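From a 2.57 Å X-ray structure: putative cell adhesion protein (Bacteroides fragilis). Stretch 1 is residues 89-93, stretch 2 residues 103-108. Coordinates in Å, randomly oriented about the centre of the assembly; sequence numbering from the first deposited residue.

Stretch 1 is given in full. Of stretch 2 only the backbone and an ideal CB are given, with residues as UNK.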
# COMPACT_ATOMS: atom_id res chain seq x y z
N LEU B 89 5.89 -29.38 -30.84
CA LEU B 89 6.92 -29.86 -29.89
C LEU B 89 7.98 -30.74 -30.57
O LEU B 89 7.67 -31.82 -31.10
CB LEU B 89 6.27 -30.61 -28.72
CG LEU B 89 5.26 -29.80 -27.89
CD1 LEU B 89 4.41 -30.71 -27.02
CD2 LEU B 89 5.95 -28.79 -27.02
N TYR B 90 9.24 -30.27 -30.55
CA TYR B 90 10.36 -30.94 -31.21
C TYR B 90 11.32 -31.56 -30.21
O TYR B 90 11.88 -30.84 -29.39
CB TYR B 90 11.13 -29.97 -32.11
CG TYR B 90 10.28 -29.37 -33.20
CD1 TYR B 90 9.58 -28.18 -32.99
CD2 TYR B 90 10.19 -29.97 -34.46
CE1 TYR B 90 8.78 -27.63 -34.00
CE2 TYR B 90 9.40 -29.42 -35.47
CZ TYR B 90 8.71 -28.24 -35.24
OH TYR B 90 7.95 -27.70 -36.25
N PRO B 91 11.58 -32.88 -30.29
CA PRO B 91 12.54 -33.50 -29.36
C PRO B 91 13.88 -32.76 -29.38
O PRO B 91 14.37 -32.37 -30.44
CB PRO B 91 12.68 -34.93 -29.90
CG PRO B 91 11.42 -35.19 -30.62
CD PRO B 91 11.02 -33.88 -31.23
N CYS B 92 14.43 -32.50 -28.20
CA CYS B 92 15.69 -31.79 -28.08
C CYS B 92 16.50 -32.33 -26.90
O CYS B 92 16.04 -33.22 -26.17
CB CYS B 92 15.46 -30.28 -27.96
SG CYS B 92 14.67 -29.75 -26.42
N GLU B 93 17.74 -31.84 -26.76
CA GLU B 93 18.65 -32.18 -25.67
C GLU B 93 18.91 -30.91 -24.90
O GLU B 93 19.16 -29.86 -25.51
CB GLU B 93 19.94 -32.83 -26.19
CG GLU B 93 19.74 -34.24 -26.74
CD GLU B 93 19.23 -35.29 -25.77
OE1 GLU B 93 19.61 -35.27 -24.58
OE2 GLU B 93 18.45 -36.17 -26.22
N UNK B 103 21.46 -30.14 -31.40
CA UNK B 103 20.55 -30.27 -32.54
C UNK B 103 19.63 -31.48 -32.39
O UNK B 103 18.41 -31.31 -32.43
CB UNK B 103 21.35 -30.38 -33.84
N UNK B 104 20.24 -32.68 -32.19
CA UNK B 104 19.63 -34.01 -32.07
C UNK B 104 18.15 -34.00 -31.62
O UNK B 104 17.78 -33.45 -30.57
CB UNK B 104 20.45 -34.84 -31.08
N UNK B 105 17.31 -34.59 -32.49
CA UNK B 105 15.87 -34.74 -32.34
C UNK B 105 15.54 -36.24 -32.41
O UNK B 105 15.19 -36.77 -33.48
CB UNK B 105 15.12 -33.95 -33.41
N UNK B 106 15.70 -36.91 -31.26
CA UNK B 106 15.48 -38.34 -31.09
C UNK B 106 14.07 -38.54 -30.52
O UNK B 106 13.80 -38.10 -29.39
CB UNK B 106 16.54 -38.96 -30.18
N UNK B 107 13.14 -39.18 -31.28
CA UNK B 107 11.77 -39.36 -30.76
C UNK B 107 11.68 -40.29 -29.56
O UNK B 107 12.48 -41.22 -29.43
CB UNK B 107 10.87 -39.90 -31.87
N UNK B 108 10.71 -40.01 -28.66
CA UNK B 108 10.43 -40.82 -27.48
C UNK B 108 9.59 -42.03 -27.89
O UNK B 108 8.46 -41.87 -28.37
CB UNK B 108 9.71 -40.00 -26.41

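Residues 103-108 run past the strand 89-93 without regular secondary structure of their own, and the two chain directions lie 122° apart where they touch. The approach is tightest around Pro 91, whose CA lies 4.6 Å from the CA of position 105.

Position 103 has its CA-to-CB bond directed away from the strand, and nothing of stretch 1 comes within 5.5 Å of the ideal CB, so stretch 1 does not restrict the choice. The residue is Ser 103, which makes no contact with it.

At position 104 the CA-to-CB bond points sideways, and the ideal CB of 104 lies 4.4 Å from Glu 93 CG. This is the nearest part of the glutamate, with the carboxylate farther out, so a small side chain, polar or not, would fit, and a longer polar or basic one could also be considered. Ser 104 is found, with chi1 at 38° (p). Its OG packs against Glu 93 CG at 3.5 Å and is hydrogen-bonded to a residue just beyond one of the stretches. The backbone contributes too, Ser 104 O lying 3.7 Å from Cys 92 CA.

At position 105 the CB again points sideways, but the ideal CB is only 3.4 Å from Pro 91 O, a carbonyl acceptor. The backbone already leans on this oxygen through a CA-H...O contact, 3.4 Å from CA of 105 to Pro 91 O, with an angle of 141° at the hydrogen. A short side chain with a donor would suit best, serine or threonine foremost, although alanine could also be accommodated. Ser 105 takes the t rotamer and donates a hydrogen bond from OG to Pro 91 O at 2.9 Å. The same OG sits 3.4 Å from Pro 91 CD, so the hydroxyl also packs against the proline ring.

At position 106 the CB is sideways and 5.2 Å from Glu 93 OE2. The carboxylate would favour a polar or basic side chain, but the distance makes no strict demand. Thr 106, with chi1 m, makes its closest contact through the backbone: its O lies 3.4 Å from Pro 91 CB.

The CB of position 107 points away, and phi of -66° with psi of 148° is compatible with proline among many residues. Pro 107 adds a modest apolar contact, its CA 4.2 Å from Pro 91 CG.

Position 108 has its CB sideways with nothing of stretch 1 within 5.5 Å, so stretch 1 leaves the choice open. Leu 108 makes no contact with it.

Stretch 2, residues 103-108: SSSTPL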
# COMPACT_ATOMS: atom_id res chain seq x y z
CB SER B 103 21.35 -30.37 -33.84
OG SER B 103 22.24 -29.27 -34.01
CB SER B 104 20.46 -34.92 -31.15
OG SER B 104 21.01 -34.25 -30.02
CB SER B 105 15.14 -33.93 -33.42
OG SER B 105 13.84 -33.53 -33.02
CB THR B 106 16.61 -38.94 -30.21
OG1 THR B 106 17.88 -38.65 -30.81
CG2 THR B 106 16.47 -40.45 -30.01
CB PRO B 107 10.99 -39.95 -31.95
CG PRO B 107 11.95 -40.24 -33.00
CD PRO B 107 13.30 -39.75 -32.64
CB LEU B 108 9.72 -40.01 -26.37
CG LEU B 108 8.94 -40.77 -25.26
CD1 LEU B 108 9.87 -41.44 -24.26
CD2 LEU B 108 8.06 -39.86 -24.52
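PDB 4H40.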